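Local coordinates for minor capsid protein (PDB 6G42) that forms the pentameric penton of the mavirus capsid, a single jelly-roll minor capsid protein that probably closes the fivefold vertices of the virophage shell, at residues D35-S40 / N269-N274; T41-D46 / H263-T268. All coordinates share one frame; numbering follows the deposited sequence.

Contact 1: D35-S40 / N269-N274; sequences DIFRSS and NFNRFN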
loop_
_atom_site.group_PDB
_atom_site.type_symbol
_atom_site.label_atom_id
_atom_site.label_comp_id
_atom_site.label_asym_id
_atom_site.label_seq_id
_atom_site.Cartn_x
_atom_site.Cartn_y
_atom_site.Cartn_z
ATOM N N ASP C 35 18.301 26.210 18.519
ATOM C CA ASP C 35 18.055 26.672 19.877
ATOM C C ASP C 35 16.633 27.205 19.955
ATOM O O ASP C 35 16.320 28.247 19.376
ATOM C CB ASP C 35 19.048 27.771 20.274
ATOM C CG ASP C 35 20.478 27.258 20.394
ATOM O OD1 ASP C 35 20.694 26.141 20.927
ATOM O OD2 ASP C 35 21.396 27.992 19.966
ATOM N N ILE C 36 15.776 26.467 20.656
ATOM C CA ILE C 36 14.448 26.955 21.030
ATOM C C ILE C 36 14.647 27.843 22.252
ATOM O O ILE C 36 15.164 27.379 23.263
ATOM C CB ILE C 36 13.464 25.806 21.378
ATOM C CG1 ILE C 36 13.031 25.050 20.113
ATOM C CG2 ILE C 36 12.231 26.337 22.113
ATOM C CD1 ILE C 36 13.989 23.963 19.677
ATOM N N PHE C 37 14.235 29.106 22.150
ATOM C CA PHE C 37 14.399 30.087 23.221
ATOM C C PHE C 37 13.142 30.957 23.266
ATOM O O PHE C 37 12.745 31.528 22.250
ATOM C CB PHE C 37 15.671 30.913 22.949
ATOM C CG PHE C 37 16.092 31.862 24.063
ATOM C CD1 PHE C 37 15.631 31.747 25.386
ATOM C CD2 PHE C 37 17.019 32.864 23.780
ATOM C CE1 PHE C 37 16.059 32.633 26.371
ATOM C CE2 PHE C 37 17.450 33.744 24.765
ATOM C CZ PHE C 37 16.972 33.628 26.061
ATOM N N ARG C 38 12.502 31.012 24.436
ATOM C CA ARG C 38 11.224 31.718 24.614
ATOM C C ARG C 38 11.215 32.712 25.780
ATOM O O ARG C 38 12.075 32.658 26.659
ATOM C CB ARG C 38 10.096 30.703 24.781
ATOM C CG ARG C 38 9.994 29.735 23.607
ATOM C CD ARG C 38 8.621 29.095 23.517
ATOM N NE ARG C 38 7.589 30.051 23.113
ATOM C CZ ARG C 38 7.392 30.490 21.870
ATOM N NH1 ARG C 38 8.158 30.076 20.859
ATOM N NH2 ARG C 38 6.412 31.358 21.636
ATOM N N SER C 39 10.234 33.615 25.774
ATOM C CA SER C 39 10.138 34.675 26.792
ATOM C C SER C 39 9.835 34.100 28.169
ATOM O O SER C 39 10.629 34.254 29.099
ATOM C CB SER C 39 9.072 35.709 26.421
ATOM O OG SER C 39 9.404 36.357 25.214
ATOM N N SER C 40 8.691 33.430 28.277
ATOM C CA SER C 40 8.263 32.785 29.521
ATOM C C SER C 40 8.435 31.269 29.413
ATOM O O SER C 40 8.767 30.744 28.345
ATOM C CB SER C 40 6.812 33.148 29.835
ATOM O OG SER C 40 5.963 32.809 28.758
ATOM N N ASN C 269 10.300 23.619 34.765
ATOM C CA ASN C 269 10.689 25.035 34.904
ATOM C C ASN C 269 11.563 25.615 33.775
ATOM O O ASN C 269 11.911 26.796 33.819
ATOM C CB ASN C 269 11.377 25.260 36.265
ATOM C CG ASN C 269 12.789 24.680 36.324
ATOM O OD1 ASN C 269 13.042 23.580 35.828
ATOM N ND2 ASN C 269 13.712 25.416 36.943
ATOM N N PHE C 270 11.901 24.803 32.774
ATOM C CA PHE C 270 12.841 25.223 31.722
ATOM C C PHE C 270 12.263 26.249 30.748
ATOM O O PHE C 270 11.050 26.382 30.582
ATOM C CB PHE C 270 13.442 24.027 30.955
ATOM C CG PHE C 270 12.452 23.261 30.117
ATOM C CD1 PHE C 270 11.784 22.166 30.646
ATOM C CD2 PHE C 270 12.206 23.616 28.794
ATOM C CE1 PHE C 270 10.875 21.451 29.885
ATOM C CE2 PHE C 270 11.295 22.904 28.028
ATOM C CZ PHE C 270 10.629 21.820 28.575
ATOM N N ASN C 271 13.189 26.957 30.115
ATOM C CA ASN C 271 12.908 28.110 29.261
ATOM C C ASN C 271 13.434 27.956 27.823
ATOM O O ASN C 271 12.847 28.482 26.873
ATOM C CB ASN C 271 13.567 29.316 29.928
ATOM C CG ASN C 271 13.097 30.635 29.376
ATOM O OD1 ASN C 271 12.063 30.724 28.713
ATOM N ND2 ASN C 271 13.851 31.680 29.672
ATOM N N ARG C 272 14.556 27.257 27.682
ATOM C CA ARG C 272 15.194 27.028 26.402
ATOM C C ARG C 272 15.866 25.659 26.370
ATOM O O ARG C 272 16.179 25.082 27.416
ATOM C CB ARG C 272 16.230 28.128 26.133
ATOM C CG ARG C 272 17.384 28.182 27.122
ATOM C CD ARG C 272 18.169 29.480 27.016
ATOM N NE ARG C 272 19.073 29.509 25.867
ATOM C CZ ARG C 272 19.913 30.507 25.583
ATOM N NH1 ARG C 272 19.979 31.591 26.357
ATOM N NH2 ARG C 272 20.695 30.424 24.508
ATOM N N PHE C 273 16.075 25.152 25.160
ATOM C CA PHE C 273 16.819 23.908 24.949
ATOM C C PHE C 273 17.313 23.801 23.514
ATOM O O PHE C 273 16.882 24.546 22.638
ATOM C CB PHE C 273 15.976 22.676 25.322
ATOM C CG PHE C 273 14.680 22.561 24.562
ATOM C CD1 PHE C 273 13.537 23.219 25.007
ATOM C CD2 PHE C 273 14.592 21.776 23.418
ATOM C CE1 PHE C 273 12.339 23.111 24.321
ATOM C CE2 PHE C 273 13.397 21.664 22.727
ATOM C CZ PHE C 273 12.267 22.334 23.179
ATOM N N ASN C 274 18.228 22.861 23.306
ATOM C CA ASN C 274 18.833 22.596 22.009
ATOM C C ASN C 274 18.260 21.308 21.414
ATOM O O ASN C 274 17.991 20.349 22.138
ATOM C CB ASN C 274 20.345 22.457 22.163
ATOM C CG ASN C 274 21.059 22.376 20.832
ATOM O OD1 ASN C 274 21.442 21.290 20.383
ATOM N ND2 ASN C 274 21.227 23.522 20.179
#
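Asp35 opens the pairing with Asn274, where strand 33-37 and strand 272-281 of the single jelly-roll run antiparallel, the local axes 4.8 Å apart at 173°. The Asn274 amide donates through ND2 to Asp35 OD1 at 2.8 Å, the N-H...O angle being 161°. OD1 lies almost in the amide plane, yet ND2 stands well above the carboxylate plane, the two planes being strongly tilted; ND2 also bonds to Ser33 OG. Ile36 and Phe273 form the hydrogen-bonded pair, with Ile36 N to Phe273 O at 3.0 Å and Phe273 N to Ile36 O at 3.1 Å. On the sheet face that these two residues share, Ile36 CB sits over the Phe273 ring, 4.2 Å from its centroid, a CH-pi contact. Leu11 of strand 8-15 packs against both side chains.

Phe37 returns to the face of Asp35, paired with Arg272. Its CG is anti to the backbone N (chi1 -172°), beside the carbonyl carbon, and from there the ring comes nearer to the other strand and meets Arg272. The Arg272 guanidinium lies nearly flat on this ring, a cation-pi stack with CZ of Arg272 4.1 Å from the centroid; CD of Arg272 covers CD1 and CE1 of Phe37, while Arg272 NH1 reaches toward the rim, 3.6 Å from Phe37 CZ. Arg38, next along, turns its guanidinium to the pentamer interface, where NH1 bonds to Leu218 O and NH2 to Asn230 O of the second subunit.

Contact 2: T41-D46 / H263-T268; sequences TILDPD and HNILQT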
loop_
_atom_site.group_PDB
_atom_site.type_symbol
_atom_site.label_atom_id
_atom_site.label_comp_id
_atom_site.label_asym_id
_atom_site.label_seq_id
_atom_site.Cartn_x
_atom_site.Cartn_y
_atom_site.Cartn_z
ATOM N N THR C 41 8.228 30.581 30.535
ATOM C CA THR C 41 8.362 29.123 30.599
ATOM C C THR C 41 7.329 28.433 29.706
ATOM O O THR C 41 6.199 28.903 29.568
ATOM C CB THR C 41 8.229 28.592 32.042
ATOM O OG1 THR C 41 7.053 29.137 32.652
ATOM C CG2 THR C 41 9.453 28.966 32.867
ATOM N N ILE C 42 7.740 27.322 29.105
ATOM C CA ILE C 42 6.933 26.599 28.118
ATOM C C ILE C 42 5.801 25.799 28.778
ATOM O O ILE C 42 4.662 25.831 28.304
ATOM C CB ILE C 42 7.828 25.667 27.264
ATOM C CG1 ILE C 42 8.879 26.493 26.507
ATOM C CG2 ILE C 42 6.999 24.864 26.266
ATOM C CD1 ILE C 42 10.112 25.713 26.113
ATOM N N LEU C 43 6.128 25.103 29.867
ATOM C CA LEU C 43 5.202 24.198 30.572
ATOM C C LEU C 43 4.694 24.771 31.908
ATOM O O LEU C 43 5.329 25.647 32.506
ATOM C CB LEU C 43 5.902 22.861 30.830
ATOM C CG LEU C 43 6.523 22.163 29.616
ATOM C CD1 LEU C 43 7.405 21.004 30.055
ATOM C CD2 LEU C 43 5.443 21.684 28.661
ATOM N N ASP C 44 3.545 24.268 32.363
ATOM C CA ASP C 44 3.021 24.593 33.699
ATOM C C ASP C 44 3.840 23.856 34.763
ATOM O O ASP C 44 4.245 22.709 34.537
ATOM C CB ASP C 44 1.550 24.172 33.856
ATOM C CG ASP C 44 0.606 24.924 32.931
ATOM O OD1 ASP C 44 1.062 25.508 31.924
ATOM O OD2 ASP C 44 -0.614 24.919 33.213
ATOM N N PRO C 45 4.088 24.501 35.922
ATOM C CA PRO C 45 4.778 23.797 37.012
ATOM C C PRO C 45 3.915 22.762 37.752
ATOM O O PRO C 45 4.462 21.825 38.327
ATOM C CB PRO C 45 5.206 24.930 37.948
ATOM C CG PRO C 45 4.230 26.023 37.694
ATOM C CD PRO C 45 3.833 25.917 36.253
ATOM N N ASP C 46 2.592 22.922 37.724
ATOM C CA ASP C 46 1.677 22.024 38.453
ATOM C C ASP C 46 1.398 20.666 37.790
ATOM O O ASP C 46 0.831 19.784 38.441
ATOM C CB ASP C 46 0.340 22.733 38.720
ATOM C CG ASP C 46 0.477 23.937 39.655
ATOM O OD1 ASP C 46 1.473 24.035 40.406
ATOM O OD2 ASP C 46 -0.433 24.792 39.644
ATOM N N HIS C 263 8.468 10.253 25.734
ATOM C CA HIS C 263 9.543 10.381 26.725
ATOM C C HIS C 263 9.088 11.273 27.858
ATOM O O HIS C 263 8.401 12.264 27.623
ATOM C CB HIS C 263 10.792 10.964 26.083
ATOM C CG HIS C 263 11.384 10.078 25.044
ATOM N ND1 HIS C 263 12.125 8.963 25.363
ATOM C CD2 HIS C 263 11.311 10.113 23.695
ATOM C CE1 HIS C 263 12.499 8.355 24.251
ATOM N NE2 HIS C 263 12.021 9.035 23.225
ATOM N N ASN C 264 9.470 10.919 29.081
ATOM C CA ASN C 264 9.064 11.677 30.265
ATOM C C ASN C 264 9.873 12.963 30.387
ATOM O O ASN C 264 11.097 12.938 30.257
ATOM C CB ASN C 264 9.253 10.834 31.525
ATOM C CG ASN C 264 8.217 9.734 31.658
ATOM O OD1 ASN C 264 8.535 8.546 31.549
ATOM N ND2 ASN C 264 6.967 10.123 31.908
ATOM N N ILE C 265 9.183 14.077 30.616
ATOM C CA ILE C 265 9.833 15.335 30.988
ATOM C C ILE C 265 10.001 15.321 32.508
ATOM O O ILE C 265 9.023 15.157 33.243
ATOM C CB ILE C 265 9.019 16.573 30.539
ATOM C CG1 ILE C 265 8.939 16.647 29.003
ATOM C CG2 ILE C 265 9.610 17.870 31.093
ATOM C CD1 ILE C 265 10.260 16.859 28.277
ATOM N N LEU C 266 11.244 15.501 32.959
ATOM C CA LEU C 266 11.600 15.428 34.379
ATOM C C LEU C 266 11.412 16.757 35.123
ATOM O O LEU C 266 11.066 16.752 36.311
ATOM C CB LEU C 266 13.043 14.930 34.536
ATOM C CG LEU C 266 13.395 13.611 33.827
ATOM C CD1 LEU C 266 14.886 13.328 33.948
ATOM C CD2 LEU C 266 12.589 12.427 34.350
ATOM N N GLN C 267 11.631 17.877 34.426
ATOM C CA GLN C 267 11.525 19.222 35.015
ATOM C C GLN C 267 10.614 20.121 34.181
ATOM O O GLN C 267 10.701 20.127 32.961
ATOM C CB GLN C 267 12.907 19.877 35.116
ATOM C CG GLN C 267 13.993 18.980 35.689
ATOM C CD GLN C 267 15.318 19.702 35.861
ATOM O OE1 GLN C 267 16.295 19.386 35.183
ATOM N NE2 GLN C 267 15.359 20.674 36.772
ATOM N N THR C 268 9.766 20.889 34.855
ATOM C CA THR C 268 8.785 21.776 34.216
ATOM C C THR C 268 9.226 23.237 34.077
ATOM O O THR C 268 8.594 24.006 33.350
ATOM C CB THR C 268 7.471 21.782 35.021
ATOM O OG1 THR C 268 7.752 22.065 36.401
ATOM C CG2 THR C 268 6.772 20.437 34.920
#
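Ile265 and Leu43 supply the apolar part of this contact, in which the link that leaves strand 248-264 passes the loop between strands 33-37 and 49-62 of the jelly-roll. CG2 of Ile265 meets CD1 of Leu43 at 4.0 Å, branch against branch, and the two side chains are set at a slant to each other. With CG1 of Ile265 placed beside its backbone N (chi1 -65°), CG2 is the branch left to meet Leu43 CD1. Both residues are buried, and both also touch Phe303 of strand 296-305, evidence that their meeting belongs to the interior of the fold.

Thr268 makes the broadest contact with the loop, and its CA is 5.3 Å from that of Pro45. The approach is to main chain more than to side chain. CB and CG2 both lie 3.4 Å from Asp44 O, so the carbon side of the threonine rests against this carbonyl. OG1, between the backbone N and the carbonyl carbon (chi1 52°), stands 3.5 Å from Pro45 CA and 4.1 Å from Pro45 CB. The Thr268 carbonyl O faces Leu43 in turn, 3.9 Å from its CB. No hydrogen bond joins the two segments, and the 227 Å² buried between them comes from van der Waals packing.

Strand 49-62 bonds to both segments: Tyr49 OH with Asp44 N, Tyr49 with Ile265 through the backbone, and Leu51 with His263 likewise. Asn264, at the end of strand 248-264, bonds through ND2 to Lys6 O and through OD1 to Tyr8 N of a neighbouring subunit, while within its own chain strand 248-264 lies at the border of its four-stranded sheet, antiparallel to strand 49-62.

From the N terminus, the chain leaves strand 33-37 at contact 1 and runs directly into the 41-46 loop of contact 2 before entering strand 49-62. It returns along strand 248-264, whose end at 263-268 meets that loop and closes a span of 216 residues. Strand residues 272-274 then pair with 35-37, and contact 1 closes a span of 228 residues, so contact 2 is nested inside contact 1. Their centres are 12 Å apart, and Phe270 joins them: its CE1 lies 3.5 Å from Leu43 CD1 and its CE2 3.6 Å from Ile42 CD1. Together they tie the sheet containing 33-37 and 272-281 to that containing 49-62 and 248-264.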